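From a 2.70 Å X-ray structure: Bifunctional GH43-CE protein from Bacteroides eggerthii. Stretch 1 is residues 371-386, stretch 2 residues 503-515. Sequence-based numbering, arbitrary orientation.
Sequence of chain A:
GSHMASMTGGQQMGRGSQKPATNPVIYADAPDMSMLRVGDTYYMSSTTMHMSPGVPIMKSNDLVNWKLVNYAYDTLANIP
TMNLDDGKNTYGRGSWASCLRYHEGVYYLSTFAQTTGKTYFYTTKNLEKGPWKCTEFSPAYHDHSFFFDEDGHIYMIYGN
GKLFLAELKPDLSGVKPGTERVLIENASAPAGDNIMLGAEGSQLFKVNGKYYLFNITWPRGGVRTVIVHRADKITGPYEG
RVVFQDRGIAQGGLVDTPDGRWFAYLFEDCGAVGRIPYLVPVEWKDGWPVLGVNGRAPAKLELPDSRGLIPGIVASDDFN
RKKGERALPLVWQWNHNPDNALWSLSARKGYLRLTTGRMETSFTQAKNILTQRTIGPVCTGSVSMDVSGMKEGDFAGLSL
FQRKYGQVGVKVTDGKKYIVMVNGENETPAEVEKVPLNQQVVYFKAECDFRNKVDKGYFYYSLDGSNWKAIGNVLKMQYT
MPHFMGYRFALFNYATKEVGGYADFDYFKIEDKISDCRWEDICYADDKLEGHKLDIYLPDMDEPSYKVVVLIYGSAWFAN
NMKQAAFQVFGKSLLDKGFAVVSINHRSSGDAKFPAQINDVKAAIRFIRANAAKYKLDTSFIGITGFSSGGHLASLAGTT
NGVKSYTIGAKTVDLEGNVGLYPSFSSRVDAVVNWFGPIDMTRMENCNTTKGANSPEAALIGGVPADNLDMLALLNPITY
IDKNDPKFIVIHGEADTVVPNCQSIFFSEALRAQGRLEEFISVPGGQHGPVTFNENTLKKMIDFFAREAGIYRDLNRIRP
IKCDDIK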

# COMPACT_ATOMS: atom_id res chain seq x y z
N THR A 371 -10.44 11.40 -7.15
CA THR A 371 -10.32 10.32 -6.17
C THR A 371 -11.63 9.56 -5.93
O THR A 371 -12.72 10.11 -6.04
CB THR A 371 -9.85 10.86 -4.81
OG1 THR A 371 -10.98 11.45 -4.18
CG2 THR A 371 -8.71 11.85 -4.92
N GLN A 372 -11.48 8.27 -5.59
CA GLN A 372 -12.48 7.44 -4.94
C GLN A 372 -11.85 6.84 -3.68
O GLN A 372 -10.64 6.95 -3.48
CB GLN A 372 -12.97 6.33 -5.86
CG GLN A 372 -13.61 6.83 -7.15
CD GLN A 372 -14.43 5.78 -7.85
OE1 GLN A 372 -14.88 4.80 -7.26
NE2 GLN A 372 -14.66 5.99 -9.14
N ARG A 373 -12.67 6.21 -2.83
CA ARG A 373 -12.19 5.59 -1.59
C ARG A 373 -11.45 4.29 -1.94
O ARG A 373 -11.64 3.73 -3.02
CB ARG A 373 -13.37 5.33 -0.63
CG ARG A 373 -14.04 6.59 -0.10
CD ARG A 373 -15.29 6.29 0.72
NE ARG A 373 -15.92 7.48 1.28
CZ ARG A 373 -16.81 8.25 0.64
NH1 ARG A 373 -17.34 7.85 -0.50
NH2 ARG A 373 -17.15 9.42 1.14
N THR A 374 -10.57 3.84 -1.04
CA THR A 374 -10.10 2.46 -1.05
C THR A 374 -11.09 1.63 -0.24
O THR A 374 -11.78 2.16 0.62
CB THR A 374 -8.68 2.33 -0.49
OG1 THR A 374 -8.64 2.94 0.80
CG2 THR A 374 -7.64 2.95 -1.39
N ILE A 375 -11.17 0.33 -0.54
CA ILE A 375 -12.14 -0.54 0.11
C ILE A 375 -11.41 -1.76 0.68
O ILE A 375 -10.37 -2.15 0.17
CB ILE A 375 -13.25 -0.94 -0.88
CG1 ILE A 375 -12.75 -1.83 -2.01
CG2 ILE A 375 -13.95 0.31 -1.41
CD1 ILE A 375 -13.83 -2.27 -2.97
N GLY A 376 -11.98 -2.33 1.75
CA GLY A 376 -11.46 -3.54 2.38
C GLY A 376 -12.34 -4.76 2.09
O GLY A 376 -13.46 -4.62 1.61
N PRO A 377 -11.82 -5.96 2.38
CA PRO A 377 -10.53 -6.16 3.02
C PRO A 377 -9.32 -6.00 2.08
O PRO A 377 -8.22 -5.68 2.55
CB PRO A 377 -10.59 -7.60 3.55
CG PRO A 377 -11.51 -8.29 2.58
CD PRO A 377 -12.53 -7.24 2.22
N VAL A 378 -9.53 -6.23 0.78
CA VAL A 378 -8.53 -6.00 -0.28
C VAL A 378 -9.19 -5.20 -1.40
O VAL A 378 -10.42 -5.17 -1.51
CB VAL A 378 -7.95 -7.31 -0.83
CG1 VAL A 378 -7.26 -8.13 0.24
CG2 VAL A 378 -9.01 -8.14 -1.55
N CYS A 379 -8.36 -4.56 -2.23
CA CYS A 379 -8.85 -3.90 -3.44
C CYS A 379 -7.72 -3.68 -4.44
O CYS A 379 -6.53 -3.88 -4.14
CB CYS A 379 -9.54 -2.58 -3.12
SG CYS A 379 -8.43 -1.26 -2.56
N THR A 380 -8.12 -3.29 -5.65
CA THR A 380 -7.24 -3.02 -6.75
C THR A 380 -7.89 -1.98 -7.66
O THR A 380 -8.98 -2.22 -8.18
CB THR A 380 -6.90 -4.33 -7.47
OG1 THR A 380 -6.19 -5.16 -6.54
CG2 THR A 380 -6.07 -4.13 -8.72
N GLY A 381 -7.22 -0.84 -7.83
CA GLY A 381 -7.57 0.16 -8.83
C GLY A 381 -6.74 0.01 -10.09
O GLY A 381 -5.69 -0.61 -10.05
N SER A 382 -7.22 0.58 -11.21
CA SER A 382 -6.55 0.50 -12.51
C SER A 382 -6.89 1.73 -13.37
O SER A 382 -7.91 2.39 -13.16
CB SER A 382 -6.93 -0.76 -13.23
OG SER A 382 -6.58 -1.90 -12.47
N VAL A 383 -6.03 1.99 -14.37
CA VAL A 383 -6.25 3.05 -15.36
C VAL A 383 -5.67 2.63 -16.71
O VAL A 383 -4.86 1.70 -16.79
CB VAL A 383 -5.65 4.39 -14.89
CG1 VAL A 383 -6.57 5.13 -13.93
CG2 VAL A 383 -4.28 4.20 -14.28
N SER A 384 -6.13 3.30 -17.76
CA SER A 384 -5.48 3.35 -19.07
C SER A 384 -5.28 4.82 -19.44
O SER A 384 -6.23 5.61 -19.34
CB SER A 384 -6.30 2.63 -20.13
OG SER A 384 -5.79 2.89 -21.44
N MET A 385 -4.06 5.17 -19.85
CA MET A 385 -3.68 6.56 -20.08
C MET A 385 -3.28 6.74 -21.54
O MET A 385 -3.30 5.80 -22.32
CB MET A 385 -2.53 6.96 -19.16
CG MET A 385 -2.75 8.30 -18.45
SD MET A 385 -1.88 8.47 -16.87
CE MET A 385 -2.58 7.07 -15.99
N ASP A 386 -2.99 8.00 -21.90
CA ASP A 386 -2.46 8.39 -23.20
C ASP A 386 -1.62 9.66 -23.00
O ASP A 386 -2.17 10.73 -22.66
CB ASP A 386 -3.57 8.58 -24.24
CG ASP A 386 -3.10 8.59 -25.68
OD1 ASP A 386 -1.98 9.08 -25.93
OD2 ASP A 386 -3.85 8.10 -26.55
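Stretch 2 (503-515) ADFDYFKIEDKIS

Stretch 2 runs as an extended strand, 503-511, beside strand 378-386 of stretch 1; their N-to-C directions differ by 166°, so the pair is antiparallel, and the axes approach to 4.6 Å. Thr-380, which has the largest area covered, faces Glu-511: Thr-380 N donates to Glu-511 O and Glu-511 N to Thr-380 O, both at 3.1 Å. Thr-380 OG1 turns back to Cys-379 O (2.7 Å), while Thr-380 CG2 lies 3.8 Å from Glu-511 OE2. Two residues on, Lys-509 N bonds to Ser-382 O at 3.1 Å; the return bond, Ser-382 N to Lys-509 O, is short (2.7 Å) but bent, hence weak. Lys-509 NZ reaches along its own strand to Glu-511 OE1 (3.0 Å), a salt bridge on the same sheet face as Thr-380. Near Ser-384 the register shifts by one residue: Asp-506, with phi/psi -71/-43, leaves the extended conformation, and its N bonds to Ser-384 O (2.9 Å). Ser-384 CB packs 3.3 Å from Tyr-507 CE2. Asp-504 N then bonds to Asp-386 O (3.2 Å). The other face is apolar: Val-383 CG1 lies 4.1 Å from Phe-508 CD1, and Met-385 CG sits over the Phe-505 ring, 4.2 Å from its centroid. In the loop that follows strand 503-511, Ile-514 CG2 meets Val-378 CG2 at 3.6 Å.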

# COMPACT_ATOMS: atom_id res chain seq x y z
N ALA A 503 -3.09 14.86 -20.17
CA ALA A 503 -3.02 13.40 -20.08
C ALA A 503 -4.43 12.83 -20.12
O ALA A 503 -5.25 13.12 -19.25
CB ALA A 503 -2.32 13.01 -18.80
N ASP A 504 -4.73 12.03 -21.15
CA ASP A 504 -6.05 11.43 -21.29
C ASP A 504 -6.12 10.19 -20.40
O ASP A 504 -5.11 9.54 -20.19
CB ASP A 504 -6.37 11.10 -22.74
CG ASP A 504 -6.18 12.26 -23.70
OD1 ASP A 504 -6.28 13.42 -23.25
OD2 ASP A 504 -5.92 11.99 -24.90
N PHE A 505 -7.31 9.90 -19.86
CA PHE A 505 -7.61 8.65 -19.17
C PHE A 505 -8.84 8.01 -19.84
O PHE A 505 -9.91 8.62 -19.87
CB PHE A 505 -7.92 8.88 -17.69
CG PHE A 505 -6.78 9.42 -16.86
CD1 PHE A 505 -6.10 8.60 -15.97
CD2 PHE A 505 -6.40 10.75 -16.95
CE1 PHE A 505 -5.07 9.10 -15.19
CE2 PHE A 505 -5.36 11.25 -16.18
CZ PHE A 505 -4.70 10.42 -15.30
N ASP A 506 -8.67 6.79 -20.37
CA ASP A 506 -9.76 6.09 -21.06
C ASP A 506 -10.80 5.63 -20.02
O ASP A 506 -12.01 5.76 -20.26
CB ASP A 506 -9.26 4.91 -21.90
CG ASP A 506 -10.33 4.29 -22.79
OD1 ASP A 506 -11.33 4.98 -23.09
OD2 ASP A 506 -10.16 3.11 -23.17
N TYR A 507 -10.31 5.09 -18.90
CA TYR A 507 -11.16 4.51 -17.86
C TYR A 507 -10.43 4.51 -16.51
O TYR A 507 -9.21 4.66 -16.43
CB TYR A 507 -11.60 3.09 -18.25
CG TYR A 507 -10.51 2.04 -18.24
CD1 TYR A 507 -10.14 1.40 -17.07
CD2 TYR A 507 -9.88 1.65 -19.41
CE1 TYR A 507 -9.16 0.42 -17.06
CE2 TYR A 507 -8.90 0.68 -19.42
CZ TYR A 507 -8.53 0.06 -18.23
OH TYR A 507 -7.55 -0.90 -18.24
N PHE A 508 -11.23 4.37 -15.44
CA PHE A 508 -10.77 3.91 -14.14
C PHE A 508 -11.56 2.64 -13.81
O PHE A 508 -12.75 2.56 -14.09
CB PHE A 508 -10.95 4.98 -13.06
CG PHE A 508 -10.71 4.50 -11.65
CD1 PHE A 508 -9.46 4.59 -11.06
CD2 PHE A 508 -11.74 3.95 -10.91
CE1 PHE A 508 -9.24 4.15 -9.77
CE2 PHE A 508 -11.53 3.51 -9.61
CZ PHE A 508 -10.28 3.60 -9.05
N LYS A 509 -10.87 1.64 -13.25
CA LYS A 509 -11.47 0.36 -12.94
C LYS A 509 -11.08 -0.01 -11.52
O LYS A 509 -9.92 0.15 -11.14
CB LYS A 509 -11.01 -0.71 -13.95
CG LYS A 509 -12.09 -1.69 -14.39
CD LYS A 509 -11.88 -3.10 -13.87
CE LYS A 509 -10.81 -3.84 -14.64
NZ LYS A 509 -10.86 -5.29 -14.33
N ILE A 510 -12.06 -0.48 -10.74
CA ILE A 510 -11.85 -0.88 -9.35
C ILE A 510 -12.58 -2.20 -9.09
O ILE A 510 -13.72 -2.39 -9.54
CB ILE A 510 -12.28 0.23 -8.37
CG1 ILE A 510 -11.83 -0.09 -6.94
CG2 ILE A 510 -13.78 0.48 -8.45
CD1 ILE A 510 -11.98 1.07 -5.98
N GLU A 511 -11.92 -3.08 -8.34
CA GLU A 511 -12.40 -4.43 -8.04
C GLU A 511 -11.99 -4.80 -6.61
O GLU A 511 -10.95 -4.35 -6.11
CB GLU A 511 -11.88 -5.41 -9.09
CG GLU A 511 -10.39 -5.25 -9.39
CD GLU A 511 -9.91 -5.87 -10.69
OE1 GLU A 511 -10.77 -6.29 -11.50
OE2 GLU A 511 -8.68 -5.93 -10.89
N ASP A 512 -12.82 -5.62 -5.96
CA ASP A 512 -12.62 -6.04 -4.56
C ASP A 512 -11.81 -7.35 -4.53
O ASP A 512 -11.64 -7.96 -3.47
CB ASP A 512 -13.94 -6.19 -3.81
CG ASP A 512 -15.00 -7.03 -4.51
OD1 ASP A 512 -14.69 -8.18 -4.89
OD2 ASP A 512 -16.13 -6.52 -4.68
N LYS A 513 -11.34 -7.77 -5.71
CA LYS A 513 -10.40 -8.87 -5.85
C LYS A 513 -8.98 -8.33 -5.62
O LYS A 513 -8.76 -7.12 -5.52
CB LYS A 513 -10.55 -9.51 -7.23
N ILE A 514 -8.04 -9.27 -5.52
CA ILE A 514 -6.59 -9.00 -5.47
C ILE A 514 -5.87 -10.18 -6.14
O ILE A 514 -6.35 -11.31 -6.10
CB ILE A 514 -6.12 -8.77 -4.01
CG1 ILE A 514 -4.67 -8.28 -3.96
CG2 ILE A 514 -6.33 -10.00 -3.15
CD1 ILE A 514 -4.22 -7.82 -2.59
N SER A 515 -4.72 -9.90 -6.76
CA SER A 515 -3.92 -10.93 -7.46
C SER A 515 -3.29 -11.90 -6.45
O SER A 515 -3.38 -13.11 -6.61
CB SER A 515 -2.87 -10.31 -8.34
OG SER A 515 -1.88 -9.65 -7.56